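Local coordinates for thiamin pyrophosphokinase (Saccharomyces cerevisiae, PDB 1IG0), which transfers a pyrophosphate group from ATP to thiamine, making thiamine diphosphate and AMP, and is the only yeast enzyme able to do so, at residues 25-30 / 226-231; 38-43 / 62-67; 133-138 / 167-172; 183-188 / 215-220. All blocks are in the same frame, centred on the assembly; numbering follows the deposited sequence.

Contacts 2 and 4 are neighbouring parallel pairs of one large mixed sheet, their centres about 9 Å apart: strands 38-43 and 184-189 lie next to each other in it. Strand 225-230 of contact 1 follows strand 216-221 of contact 4 and joins the same sheet beside it, antiparallel; the centres of contacts 1 and 4 are about 9 Å apart. Contact 3 stands off the sheet, about 15 Å from contact 2 and 16 Å from contact 4 between centres; helix 126-139 bridges the gap by packing on both. Along the chain contacts 2, 3 and 4 come in series, all inside the loop closed by contact 1, which brings 25-30, from another mixed sheet, onto strand 225-230.

Contact 1 (25-30 / 226-231); sequences MNLKEL and LIFLIK
The ring of Phe-228 is the flat group that receives three side chains of 25-30. Over one face sits Leu-30, whose CD1 lies 3.7 Å from the ring centroid and 22° off the normal, a CH-pi contact displaced toward the rim carrying CD2 and CE2. Met-25 and Leu-27 come in obliquely. The sulfur SD of Met-25 is 3.9 Å from Phe-228 CE1 in a Met-aromatic contact, and Leu-27 CD2 is 3.9 Å from Phe-228 CZ. Phe-228 CG stands between the backbone N and the carbonyl carbon (chi1 55°), on the side of 25-30, while chi2 of Met-25, at 127°, swings SD to the ring. In the fold, this joins two sheets: strand 23-26 pairs in parallel with strand 235-238 in the smaller mixed sheet, whereas strand 225-230 belongs to the large sheet between strands 216-221 and 304-310. Leu-30 CD1 also meets Leu-226 CD1 at 4.4 Å, beside Cys-219. No hydrogen bond crosses between the segments; the side chains of Asn-26 and Glu-29 bond within 25-30. Asn-26 OD1 takes the N-H of Lys-28 on an in-plane lone pair at 3.1 Å, forming an Asx turn, and Asn-26 N donates to Glu-29 OE1 at 3.2 Å from above the carboxylate plane.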
loop_
_atom_site.group_PDB
_atom_site.type_symbol
_atom_site.label_atom_id
_atom_site.label_comp_id
_atom_site.label_asym_id
_atom_site.label_seq_id
_atom_site.Cartn_x
_atom_site.Cartn_y
_atom_site.Cartn_z
ATOM N N MET B 25 -17.834 -15.162 -8.532
ATOM C CA MET B 25 -17.832 -14.764 -7.132
ATOM C C MET B 25 -18.677 -13.520 -6.892
ATOM O O MET B 25 -18.746 -12.635 -7.742
ATOM C CB MET B 25 -16.407 -14.505 -6.642
ATOM C CG MET B 25 -15.705 -13.397 -7.391
ATOM S SD MET B 25 -15.018 -12.131 -6.315
ATOM C CE MET B 25 -16.371 -10.959 -6.261
ATOM N N ASN B 26 -19.326 -13.460 -5.733
ATOM C CA ASN B 26 -20.155 -12.313 -5.381
ATOM C C ASN B 26 -19.382 -11.508 -4.342
ATOM O O ASN B 26 -18.824 -12.076 -3.405
ATOM C CB ASN B 26 -21.495 -12.779 -4.805
ATOM C CG ASN B 26 -22.510 -11.654 -4.697
ATOM O OD1 ASN B 26 -22.290 -10.668 -3.993
ATOM N ND2 ASN B 26 -23.628 -11.798 -5.399
ATOM N N LEU B 27 -19.346 -10.190 -4.511
ATOM C CA LEU B 27 -18.620 -9.321 -3.589
ATOM C C LEU B 27 -19.012 -9.492 -2.126
ATOM O O LEU B 27 -18.160 -9.428 -1.241
ATOM C CB LEU B 27 -18.794 -7.856 -3.999
ATOM C CG LEU B 27 -18.062 -7.431 -5.276
ATOM C CD1 LEU B 27 -18.389 -5.983 -5.596
ATOM C CD2 LEU B 27 -16.563 -7.612 -5.086
ATOM N N LYS B 28 -20.297 -9.711 -1.870
ATOM C CA LYS B 28 -20.776 -9.883 -0.501
ATOM C C LYS B 28 -20.175 -11.100 0.191
ATOM O O LYS B 28 -19.976 -11.098 1.406
ATOM C CB LYS B 28 -22.301 -9.998 -0.483
ATOM C CG LYS B 28 -23.019 -8.682 -0.711
ATOM C CD LYS B 28 -24.520 -8.885 -0.791
ATOM C CE LYS B 28 -25.240 -7.562 -0.969
ATOM N NZ LYS B 28 -26.673 -7.761 -1.311
ATOM N N GLU B 29 -19.881 -12.135 -0.588
ATOM C CA GLU B 29 -19.326 -13.367 -0.044
ATOM C C GLU B 29 -17.929 -13.175 0.539
ATOM O O GLU B 29 -17.448 -14.014 1.302
ATOM C CB GLU B 29 -19.310 -14.446 -1.127
ATOM C CG GLU B 29 -20.633 -14.556 -1.872
ATOM C CD GLU B 29 -20.678 -15.719 -2.839
ATOM O OE1 GLU B 29 -19.731 -15.870 -3.640
ATOM O OE2 GLU B 29 -21.671 -16.477 -2.803
ATOM N N LEU B 30 -17.281 -12.071 0.181
ATOM C CA LEU B 30 -15.947 -11.776 0.694
ATOM C C LEU B 30 -16.054 -11.413 2.170
ATOM O O LEU B 30 -15.114 -11.608 2.940
ATOM C CB LEU B 30 -15.323 -10.601 -0.069
ATOM C CG LEU B 30 -14.980 -10.796 -1.549
ATOM C CD1 LEU B 30 -14.592 -9.459 -2.161
ATOM C CD2 LEU B 30 -13.848 -11.800 -1.696
ATOM N N LEU B 226 -11.723 -3.181 -0.227
ATOM C CA LEU B 226 -11.828 -4.617 -0.072
ATOM C C LEU B 226 -10.712 -4.979 -1.044
ATOM O O LEU B 226 -10.729 -4.551 -2.201
ATOM C CB LEU B 226 -13.168 -5.153 -0.582
ATOM C CG LEU B 226 -14.378 -5.043 0.347
ATOM C CD1 LEU B 226 -15.600 -5.632 -0.344
ATOM C CD2 LEU B 226 -14.097 -5.785 1.644
ATOM N N ILE B 227 -9.723 -5.725 -0.575
ATOM C CA ILE B 227 -8.603 -6.089 -1.426
ATOM C C ILE B 227 -8.501 -7.598 -1.465
ATOM O O ILE B 227 -8.406 -8.247 -0.424
ATOM C CB ILE B 227 -7.293 -5.486 -0.877
ATOM C CG1 ILE B 227 -7.467 -3.976 -0.683
ATOM C CG2 ILE B 227 -6.140 -5.769 -1.833
ATOM C CD1 ILE B 227 -6.325 -3.310 0.069
ATOM N N PHE B 228 -8.532 -8.154 -2.670
ATOM C CA PHE B 228 -8.468 -9.598 -2.831
ATOM C C PHE B 228 -7.853 -10.004 -4.162
ATOM O O PHE B 228 -7.595 -9.160 -5.020
ATOM C CB PHE B 228 -9.874 -10.182 -2.693
ATOM C CG PHE B 228 -10.873 -9.575 -3.634
ATOM C CD1 PHE B 228 -11.214 -10.219 -4.818
ATOM C CD2 PHE B 228 -11.464 -8.349 -3.343
ATOM C CE1 PHE B 228 -12.131 -9.649 -5.701
ATOM C CE2 PHE B 228 -12.380 -7.772 -4.219
ATOM C CZ PHE B 228 -12.715 -8.424 -5.400
ATOM N N LEU B 229 -7.626 -11.300 -4.334
ATOM C CA LEU B 229 -7.017 -11.795 -5.559
ATOM C C LEU B 229 -8.024 -12.291 -6.584
ATOM O O LEU B 229 -9.022 -12.929 -6.244
ATOM C CB LEU B 229 -6.018 -12.909 -5.232
ATOM C CG LEU B 229 -5.153 -13.429 -6.384
ATOM C CD1 LEU B 229 -3.811 -13.895 -5.847
ATOM C CD2 LEU B 229 -5.873 -14.554 -7.109
ATOM N N ILE B 230 -7.744 -11.973 -7.844
ATOM C CA ILE B 230 -8.572 -12.380 -8.969
ATOM C C ILE B 230 -7.802 -13.444 -9.750
ATOM O O ILE B 230 -6.721 -13.179 -10.277
ATOM C CB ILE B 230 -8.869 -11.177 -9.898
ATOM C CG1 ILE B 230 -9.856 -10.227 -9.215
ATOM C CG2 ILE B 230 -9.401 -11.662 -11.240
ATOM C CD1 ILE B 230 -11.201 -10.854 -8.908
ATOM N N LYS B 231 -8.351 -14.653 -9.809
ATOM C CA LYS B 231 -7.701 -15.742 -10.528
ATOM C C LYS B 231 -7.667 -15.468 -12.030
ATOM O O LYS B 231 -8.570 -14.848 -12.592
ATOM C CB LYS B 231 -8.422 -17.065 -10.259
ATOM C CG LYS B 231 -8.313 -17.579 -8.822
ATOM C CD LYS B 231 -7.140 -18.537 -8.618
ATOM C CE LYS B 231 -5.842 -17.840 -8.211
ATOM N NZ LYS B 231 -4.707 -18.812 -8.061
#

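Contact 2 (38-43 / 62-67); sequences NSTLLI and HDLKVC
Ser-39 and Leu-64 begin a ladder of four backbone hydrogen bonds between parallel strands: Leu-64 N to Ser-39 O, Leu-41 N to Leu-64 O, Val-66 N to Leu-41 O and Ile-43 N to Val-66 O. The last is almost straight, 178° at the hydrogen and 2.9 Å between Ile-43 N and Val-66 O. The CA of Thr-40 adds a C-H...O contact to Leu-64 O at 3.1 Å.

Side-chain polar bonds gather at the start of the ladder. Ser-39 OG, placed between the backbone N and the carbonyl carbon (chi1 58°), accepts the N-H of Asp-63 at 2.9 Å. One water bridges the same end, donating to Asn-38 OD1 and Asp-63 OD2 and accepting from Ser-39 N. Lys-65 folds back, its NZ bonding His-62 O at 2.8 Å and Asp-63 O at 2.9 Å, so that one ammonium grips two successive carbonyls just ahead of strand 64-68; it also makes a cation-pi contact with Trp-59. His-62 CD2 lies 3.4 Å from Thr-40 O, and its ND1 bonds to Ile-58 O.

In the side-chain packing, Thr-40 and Leu-64 run side by side, with OG1 of Thr-40 3.6 Å from Leu-64 CB, and Leu-42 CD1 reaches Val-66 CG1 at 4.0 Å. On the opposite face, Ile-43 CD1 approaches Cys-67 SG.

Strand 38-43, helix 52-61 and strand 64-68 form a beta-alpha-beta unit, whose two strands lie adjacent and parallel in the large sheet.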
loop_
_atom_site.group_PDB
_atom_site.type_symbol
_atom_site.label_atom_id
_atom_site.label_comp_id
_atom_site.label_asym_id
_atom_site.label_seq_id
_atom_site.Cartn_x
_atom_site.Cartn_y
_atom_site.Cartn_z
ATOM N N ASN B 38 -15.621 -22.926 6.298
ATOM C CA ASN B 38 -15.111 -22.437 7.571
ATOM C C ASN B 38 -14.832 -20.954 7.384
ATOM O O ASN B 38 -14.722 -20.481 6.254
ATOM C CB ASN B 38 -13.823 -23.164 7.971
ATOM C CG ASN B 38 -14.086 -24.542 8.546
ATOM O OD1 ASN B 38 -14.960 -24.710 9.398
ATOM N ND2 ASN B 38 -13.322 -25.532 8.099
ATOM N N SER B 39 -14.719 -20.220 8.484
ATOM C CA SER B 39 -14.468 -18.789 8.396
ATOM C C SER B 39 -13.626 -18.275 9.552
ATOM O O SER B 39 -13.637 -18.836 10.647
ATOM C CB SER B 39 -15.793 -18.029 8.348
ATOM O OG SER B 39 -16.578 -18.306 9.492
ATOM N N THR B 40 -12.900 -17.194 9.293
ATOM C CA THR B 40 -12.047 -16.599 10.306
ATOM C C THR B 40 -11.905 -15.101 10.104
ATOM O O THR B 40 -11.814 -14.617 8.974
ATOM C CB THR B 40 -10.622 -17.211 10.280
ATOM O OG1 THR B 40 -10.696 -18.619 10.527
ATOM C CG2 THR B 40 -9.736 -16.559 11.340
ATOM N N LEU B 41 -11.902 -14.374 11.213
ATOM C CA LEU B 41 -11.709 -12.933 11.188
ATOM C C LEU B 41 -10.317 -12.738 11.773
ATOM O O LEU B 41 -10.085 -13.023 12.948
ATOM C CB LEU B 41 -12.740 -12.219 12.060
ATOM C CG LEU B 41 -12.519 -10.710 12.225
ATOM C CD1 LEU B 41 -12.597 -10.022 10.864
ATOM C CD2 LEU B 41 -13.562 -10.139 13.181
ATOM N N LEU B 42 -9.391 -12.269 10.948
ATOM C CA LEU B 42 -8.022 -12.057 11.392
ATOM C C LEU B 42 -7.743 -10.590 11.662
ATOM O O LEU B 42 -7.925 -9.743 10.789
ATOM C CB LEU B 42 -7.046 -12.577 10.336
ATOM C CG LEU B 42 -5.556 -12.312 10.555
ATOM C CD1 LEU B 42 -5.100 -12.952 11.859
ATOM C CD2 LEU B 42 -4.769 -12.871 9.375
ATOM N N ILE B 43 -7.298 -10.297 12.878
ATOM C CA ILE B 43 -6.982 -8.929 13.261
ATOM C C ILE B 43 -5.473 -8.768 13.348
ATOM O O ILE B 43 -4.817 -9.427 14.154
ATOM C CB ILE B 43 -7.595 -8.568 14.630
ATOM C CG1 ILE B 43 -9.106 -8.807 14.598
ATOM C CG2 ILE B 43 -7.309 -7.102 14.962
ATOM C CD1 ILE B 43 -9.800 -8.546 15.925
ATOM N N HIS B 62 -18.320 -14.519 11.313
ATOM C CA HIS B 62 -17.153 -15.386 11.232
ATOM C C HIS B 62 -17.025 -16.263 12.467
ATOM O O HIS B 62 -17.359 -15.848 13.575
ATOM C CB HIS B 62 -15.886 -14.555 11.024
ATOM C CG HIS B 62 -15.854 -13.841 9.708
ATOM N ND1 HIS B 62 -16.655 -12.756 9.432
ATOM C CD2 HIS B 62 -15.157 -14.092 8.574
ATOM C CE1 HIS B 62 -16.456 -12.368 8.184
ATOM N NE2 HIS B 62 -15.552 -13.164 7.642
ATOM N N ASP B 63 -16.545 -17.484 12.263
ATOM C CA ASP B 63 -16.393 -18.443 13.349
ATOM C C ASP B 63 -15.184 -18.176 14.241
ATOM O O ASP B 63 -15.332 -17.792 15.403
ATOM C CB ASP B 63 -16.320 -19.860 12.771
ATOM C CG ASP B 63 -16.056 -20.913 13.828
ATOM O OD1 ASP B 63 -16.487 -20.725 14.985
ATOM O OD2 ASP B 63 -15.429 -21.942 13.499
ATOM N N LEU B 64 -13.990 -18.380 13.697
ATOM C CA LEU B 64 -12.761 -18.172 14.454
ATOM C C LEU B 64 -12.263 -16.730 14.387
ATOM O O LEU B 64 -12.392 -16.064 13.362
ATOM C CB LEU B 64 -11.664 -19.106 13.930
ATOM C CG LEU B 64 -10.341 -19.131 14.704
ATOM C CD1 LEU B 64 -10.544 -19.832 16.037
ATOM C CD2 LEU B 64 -9.284 -19.860 13.894
ATOM N N LYS B 65 -11.704 -16.253 15.497
ATOM C CA LYS B 65 -11.144 -14.908 15.563
ATOM C C LYS B 65 -9.717 -15.021 16.073
ATOM O O LYS B 65 -9.472 -15.567 17.150
ATOM C CB LYS B 65 -11.948 -14.005 16.502
ATOM C CG LYS B 65 -13.342 -13.653 16.010
ATOM C CD LYS B 65 -14.336 -14.757 16.316
ATOM C CE LYS B 65 -15.731 -14.383 15.846
ATOM N NZ LYS B 65 -16.731 -15.394 16.276
ATOM N N VAL B 66 -8.775 -14.503 15.294
ATOM C CA VAL B 66 -7.368 -14.572 15.663
ATOM C C VAL B 66 -6.719 -13.196 15.719
ATOM O O VAL B 66 -6.946 -12.355 14.848
ATOM C CB VAL B 66 -6.580 -15.452 14.661
ATOM C CG1 VAL B 66 -5.097 -15.445 15.002
ATOM C CG2 VAL B 66 -7.120 -16.877 14.681
ATOM N N CYS B 67 -5.917 -12.978 16.755
ATOM C CA CYS B 67 -5.200 -11.723 16.934
ATOM C C CYS B 67 -3.713 -11.966 16.723
ATOM O O CYS B 67 -3.132 -12.868 17.329
ATOM C CB CYS B 67 -5.422 -11.165 18.342
ATOM S SG CYS B 67 -6.994 -10.320 18.584
HETATM O O HOH W 1 -15.835 -22.155 10.536
#

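Contact 3 (133-138 / 167-172); sequences LISLHF and TLYNTM
In Leu-136 CG is anti to the carbonyl carbon (chi1 -77°); in Met-172 CG is anti to the backbone N (chi1 168°), and the bend at chi3 turns CE toward Ser-135. Leu-136 CD2 lies 3.7 Å from Met-172 SD and equally close to the carbonyl O of Leu-168, while its CD1 rests 3.9 Å from Leu-168 CB. Beside it, Met-172 CE comes within 3.3 Å of Ser-135 OG. Ser-135 CB faces the edge of the Tyr-169 ring, in its plane, 3.7 Å from CE1. No hydrogen bond joins the two segments; the hydroxyl of Ser-135 is engaged with Tyr-215 OH and Asn-139 ND2. Phe-143, from helix 141-148, touches both Leu-136 and Leu-168. The axes of 133-138 and 167-172 come within 9.5 Å and are inclined at 54°, two helices of the catalytic domain packed in layers on the large sheet: helix 126-139 against strands 38-43 and 64-68, helix 164-175 outside it.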
loop_
_atom_site.group_PDB
_atom_site.type_symbol
_atom_site.label_atom_id
_atom_site.label_comp_id
_atom_site.label_asym_id
_atom_site.label_seq_id
_atom_site.Cartn_x
_atom_site.Cartn_y
_atom_site.Cartn_z
ATOM N N LEU B 133 -1.528 -21.285 11.918
ATOM C CA LEU B 133 -2.340 -21.611 13.084
ATOM C C LEU B 133 -3.788 -21.860 12.680
ATOM O O LEU B 133 -4.406 -22.833 13.110
ATOM C CB LEU B 133 -2.291 -20.463 14.093
ATOM C CG LEU B 133 -3.321 -20.500 15.226
ATOM C CD1 LEU B 133 -3.083 -21.719 16.104
ATOM C CD2 LEU B 133 -3.220 -19.219 16.045
ATOM N N ILE B 134 -4.325 -20.967 11.856
ATOM C CA ILE B 134 -5.703 -21.079 11.396
ATOM C C ILE B 134 -5.950 -22.398 10.669
ATOM O O ILE B 134 -6.952 -23.070 10.916
ATOM C CB ILE B 134 -6.067 -19.899 10.470
ATOM C CG1 ILE B 134 -6.081 -18.603 11.286
ATOM C CG2 ILE B 134 -7.422 -20.139 9.814
ATOM C CD1 ILE B 134 -6.189 -17.344 10.456
ATOM N N SER B 135 -5.035 -22.775 9.780
ATOM C CA SER B 135 -5.186 -24.022 9.042
ATOM C C SER B 135 -5.137 -25.214 9.999
ATOM O O SER B 135 -5.930 -26.149 9.879
ATOM C CB SER B 135 -4.088 -24.162 7.987
ATOM O OG SER B 135 -4.349 -25.274 7.145
ATOM N N LEU B 136 -4.203 -25.182 10.944
ATOM C CA LEU B 136 -4.083 -26.260 11.921
ATOM C C LEU B 136 -5.377 -26.380 12.724
ATOM O O LEU B 136 -5.881 -27.480 12.954
ATOM C CB LEU B 136 -2.910 -25.989 12.868
ATOM C CG LEU B 136 -1.504 -26.263 12.327
ATOM C CD1 LEU B 136 -0.462 -25.750 13.315
ATOM C CD2 LEU B 136 -1.335 -27.764 12.085
ATOM N N HIS B 137 -5.910 -25.241 13.145
ATOM C CA HIS B 137 -7.145 -25.218 13.923
ATOM C C HIS B 137 -8.279 -25.961 13.221
ATOM O O HIS B 137 -8.974 -26.774 13.832
ATOM C CB HIS B 137 -7.590 -23.776 14.174
ATOM C CG HIS B 137 -8.936 -23.668 14.823
ATOM N ND1 HIS B 137 -9.117 -23.772 16.185
ATOM C CD2 HIS B 137 -10.171 -23.515 14.288
ATOM C CE1 HIS B 137 -10.407 -23.691 16.461
ATOM N NE2 HIS B 137 -11.067 -23.536 15.328
ATOM N N PHE B 138 -8.463 -25.675 11.938
ATOM C CA PHE B 138 -9.534 -26.297 11.169
ATOM C C PHE B 138 -9.211 -27.639 10.521
ATOM O O PHE B 138 -10.104 -28.466 10.343
ATOM C CB PHE B 138 -10.013 -25.343 10.067
ATOM C CG PHE B 138 -10.827 -24.188 10.571
ATOM C CD1 PHE B 138 -10.380 -22.881 10.406
ATOM C CD2 PHE B 138 -12.046 -24.405 11.205
ATOM C CE1 PHE B 138 -11.137 -21.805 10.865
ATOM C CE2 PHE B 138 -12.810 -23.338 11.668
ATOM C CZ PHE B 138 -12.356 -22.035 11.498
ATOM N N THR B 167 6.273 -25.930 12.095
ATOM C CA THR B 167 6.673 -27.331 12.010
ATOM C C THR B 167 5.429 -28.216 11.958
ATOM O O THR B 167 5.333 -29.128 11.134
ATOM C CB THR B 167 7.531 -27.741 13.227
ATOM O OG1 THR B 167 8.662 -26.868 13.331
ATOM C CG2 THR B 167 8.016 -29.180 13.079
ATOM N N LEU B 168 4.476 -27.940 12.844
ATOM C CA LEU B 168 3.234 -28.702 12.894
ATOM C C LEU B 168 2.439 -28.501 11.611
ATOM O O LEU B 168 1.839 -29.439 11.090
ATOM C CB LEU B 168 2.387 -28.272 14.093
ATOM C CG LEU B 168 2.935 -28.609 15.482
ATOM C CD1 LEU B 168 2.025 -28.024 16.552
ATOM C CD2 LEU B 168 3.034 -30.118 15.633
ATOM N N TYR B 169 2.431 -27.270 11.110
ATOM C CA TYR B 169 1.719 -26.942 9.878
ATOM C C TYR B 169 2.305 -27.719 8.699
ATOM O O TYR B 169 1.575 -28.328 7.915
ATOM C CB TYR B 169 1.822 -25.440 9.597
ATOM C CG TYR B 169 1.268 -25.025 8.253
ATOM C CD1 TYR B 169 -0.106 -24.870 8.056
ATOM C CD2 TYR B 169 2.118 -24.813 7.167
ATOM C CE1 TYR B 169 -0.617 -24.512 6.812
ATOM C CE2 TYR B 169 1.619 -24.459 5.921
ATOM C CZ TYR B 169 0.254 -24.309 5.750
ATOM O OH TYR B 169 -0.234 -23.953 4.514
ATOM N N ASN B 170 3.628 -27.685 8.574
ATOM C CA ASN B 170 4.314 -28.382 7.492
ATOM C C ASN B 170 4.016 -29.878 7.512
ATOM O O ASN B 170 3.751 -30.483 6.471
ATOM C CB ASN B 170 5.827 -28.153 7.593
ATOM C CG ASN B 170 6.246 -26.776 7.106
ATOM O OD1 ASN B 170 7.367 -26.328 7.353
ATOM N ND2 ASN B 170 5.346 -26.100 6.402
ATOM N N THR B 171 4.058 -30.469 8.701
ATOM C CA THR B 171 3.795 -31.894 8.852
ATOM C C THR B 171 2.375 -32.223 8.412
ATOM O O THR B 171 2.156 -33.178 7.669
ATOM C CB THR B 171 3.992 -32.350 10.311
ATOM O OG1 THR B 171 5.358 -32.144 10.692
ATOM C CG2 THR B 171 3.639 -33.828 10.465
ATOM N N MET B 172 1.414 -31.428 8.871
ATOM C CA MET B 172 0.016 -31.636 8.509
ATOM C C MET B 172 -0.181 -31.544 7.000
ATOM O O MET B 172 -0.808 -32.412 6.388
ATOM C CB MET B 172 -0.873 -30.590 9.188
ATOM C CG MET B 172 -2.301 -30.549 8.646
ATOM S SD MET B 172 -3.242 -29.122 9.224
ATOM C CE MET B 172 -2.484 -27.819 8.238
#

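Contact 4 (183-188 / 215-220); sequences PISLLA and YFKLCY
Ile-184 meets Phe-216 through CB, CG2 and CD1, and Tyr-215 through CD1. Its CB lies 4.0 Å from Phe-216 CD2, and the CG2 branch, anti to the backbone N, is 3.9 Å from Phe-216 CE2. The other branch runs through CG1 to CD1, which sits over one face of the Phe-216 ring and also meets Tyr-215 CD1 at 4.0 Å. Further along the same face of the sheet, Leu-186 CD2 touches Leu-218 CD1 at 3.7 Å, and Ala-188 CB lies 3.7 Å from Tyr-220 CD2. Five backbone hydrogen bonds join the strands, from Ile-184 N to Tyr-215 O through to Ala-188 N to Cys-219 O. On the other face Lys-217 CE passes Ser-185 CB, and NZ continues to a salt bridge with Glu-37. Tyr-220 OH bonds to Ser-202 O in helix 196-212. That helix links the two parallel strands, a beta-alpha-beta crossover in the catalytic domain.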
loop_
_atom_site.group_PDB
_atom_site.type_symbol
_atom_site.label_atom_id
_atom_site.label_comp_id
_atom_site.label_asym_id
_atom_site.label_seq_id
_atom_site.Cartn_x
_atom_site.Cartn_y
_atom_site.Cartn_z
ATOM N N PRO B 183 -13.075 -25.129 2.495
ATOM C CA PRO B 183 -12.600 -23.758 2.288
ATOM C C PRO B 183 -12.640 -22.925 3.563
ATOM O O PRO B 183 -13.470 -23.158 4.440
ATOM C CB PRO B 183 -13.556 -23.219 1.228
ATOM C CG PRO B 183 -13.916 -24.448 0.447
ATOM C CD PRO B 183 -14.155 -25.454 1.547
ATOM N N ILE B 184 -11.737 -21.956 3.658
ATOM C CA ILE B 184 -11.679 -21.076 4.817
ATOM C C ILE B 184 -11.813 -19.631 4.361
ATOM O O ILE B 184 -10.889 -19.071 3.766
ATOM C CB ILE B 184 -10.342 -21.221 5.579
ATOM C CG1 ILE B 184 -10.178 -22.656 6.081
ATOM C CG2 ILE B 184 -10.304 -20.249 6.755
ATOM C CD1 ILE B 184 -8.847 -22.913 6.778
ATOM N N SER B 185 -12.970 -19.034 4.624
ATOM C CA SER B 185 -13.204 -17.644 4.257
ATOM C C SER B 185 -12.481 -16.792 5.294
ATOM O O SER B 185 -12.868 -16.759 6.463
ATOM C CB SER B 185 -14.701 -17.329 4.262
ATOM O OG SER B 185 -14.934 -16.002 3.827
ATOM N N LEU B 186 -11.430 -16.107 4.857
ATOM C CA LEU B 186 -10.619 -15.286 5.748
ATOM C C LEU B 186 -10.724 -13.786 5.473
ATOM O O LEU B 186 -10.375 -13.315 4.391
ATOM C CB LEU B 186 -9.158 -15.732 5.638
ATOM C CG LEU B 186 -8.077 -15.021 6.450
ATOM C CD1 LEU B 186 -8.327 -15.214 7.939
ATOM C CD2 LEU B 186 -6.714 -15.578 6.055
ATOM N N LEU B 187 -11.208 -13.043 6.464
ATOM C CA LEU B 187 -11.343 -11.595 6.349
ATOM C C LEU B 187 -10.324 -10.980 7.301
ATOM O O LEU B 187 -10.332 -11.271 8.496
ATOM C CB LEU B 187 -12.760 -11.159 6.736
ATOM C CG LEU B 187 -13.120 -9.692 6.480
ATOM C CD1 LEU B 187 -13.041 -9.394 4.987
ATOM C CD2 LEU B 187 -14.521 -9.412 7.003
ATOM N N ALA B 188 -9.446 -10.131 6.775
ATOM C CA ALA B 188 -8.409 -9.519 7.598
ATOM C C ALA B 188 -8.559 -8.018 7.818
ATOM O O ALA B 188 -8.895 -7.267 6.901
ATOM C CB ALA B 188 -7.037 -9.817 7.001
ATOM N N TYR B 215 -7.024 -23.478 -0.294
ATOM C CA TYR B 215 -8.312 -23.592 0.384
ATOM C C TYR B 215 -8.681 -22.286 1.084
ATOM O O TYR B 215 -9.841 -22.065 1.436
ATOM C CB TYR B 215 -8.303 -24.761 1.374
ATOM C CG TYR B 215 -7.092 -24.822 2.271
ATOM C CD1 TYR B 215 -7.032 -24.082 3.451
ATOM C CD2 TYR B 215 -5.995 -25.616 1.933
ATOM C CE1 TYR B 215 -5.910 -24.131 4.272
ATOM C CE2 TYR B 215 -4.866 -25.669 2.747
ATOM C CZ TYR B 215 -4.830 -24.924 3.914
ATOM O OH TYR B 215 -3.712 -24.963 4.715
ATOM N N PHE B 216 -7.689 -21.419 1.277
ATOM C CA PHE B 216 -7.917 -20.121 1.903
ATOM C C PHE B 216 -8.505 -19.157 0.880
ATOM O O PHE B 216 -8.165 -19.209 -0.303
ATOM C CB PHE B 216 -6.607 -19.503 2.407
ATOM C CG PHE B 216 -6.198 -19.942 3.784
ATOM C CD1 PHE B 216 -5.116 -20.798 3.963
ATOM C CD2 PHE B 216 -6.864 -19.459 4.908
ATOM C CE1 PHE B 216 -4.698 -21.165 5.244
ATOM C CE2 PHE B 216 -6.457 -19.817 6.193
ATOM C CZ PHE B 216 -5.371 -20.672 6.361
ATOM N N LYS B 217 -9.385 -18.282 1.348
ATOM C CA LYS B 217 -9.998 -17.263 0.506
ATOM C C LYS B 217 -9.821 -15.980 1.305
ATOM O O LYS B 217 -10.680 -15.599 2.103
ATOM C CB LYS B 217 -11.484 -17.545 0.288
ATOM C CG LYS B 217 -11.792 -18.924 -0.273
ATOM C CD LYS B 217 -13.251 -19.011 -0.696
ATOM C CE LYS B 217 -14.177 -18.590 0.435
ATOM N NZ LYS B 217 -15.569 -18.364 -0.042
ATOM N N LEU B 218 -8.685 -15.328 1.088
ATOM C CA LEU B 218 -8.337 -14.111 1.803
ATOM C C LEU B 218 -8.808 -12.805 1.178
ATOM O O LEU B 218 -8.734 -12.608 -0.036
ATOM C CB LEU B 218 -6.819 -14.055 1.998
ATOM C CG LEU B 218 -6.203 -12.763 2.546
ATOM C CD1 LEU B 218 -6.709 -12.485 3.954
ATOM C CD2 LEU B 218 -4.687 -12.890 2.541
ATOM N N CYS B 219 -9.286 -11.908 2.031
ATOM C CA CYS B 219 -9.742 -10.596 1.596
ATOM C C CYS B 219 -9.463 -9.584 2.695
ATOM O O CYS B 219 -9.730 -9.843 3.868
ATOM C CB CYS B 219 -11.243 -10.606 1.294
ATOM S SG CYS B 219 -11.891 -9.009 0.714
ATOM N N TYR B 220 -8.917 -8.436 2.314
ATOM C CA TYR B 220 -8.625 -7.393 3.282
ATOM C C TYR B 220 -9.728 -6.360 3.270
ATOM O O TYR B 220 -10.238 -5.996 2.209
ATOM C CB TYR B 220 -7.303 -6.687 2.964
ATOM C CG TYR B 220 -6.084 -7.563 3.096
ATOM C CD1 TYR B 220 -5.567 -8.245 1.997
ATOM C CD2 TYR B 220 -5.466 -7.737 4.332
ATOM C CE1 TYR B 220 -4.462 -9.083 2.128
ATOM C CE2 TYR B 220 -4.363 -8.570 4.474
ATOM C CZ TYR B 220 -3.866 -9.241 3.369
ATOM O OH TYR B 220 -2.778 -10.069 3.507
#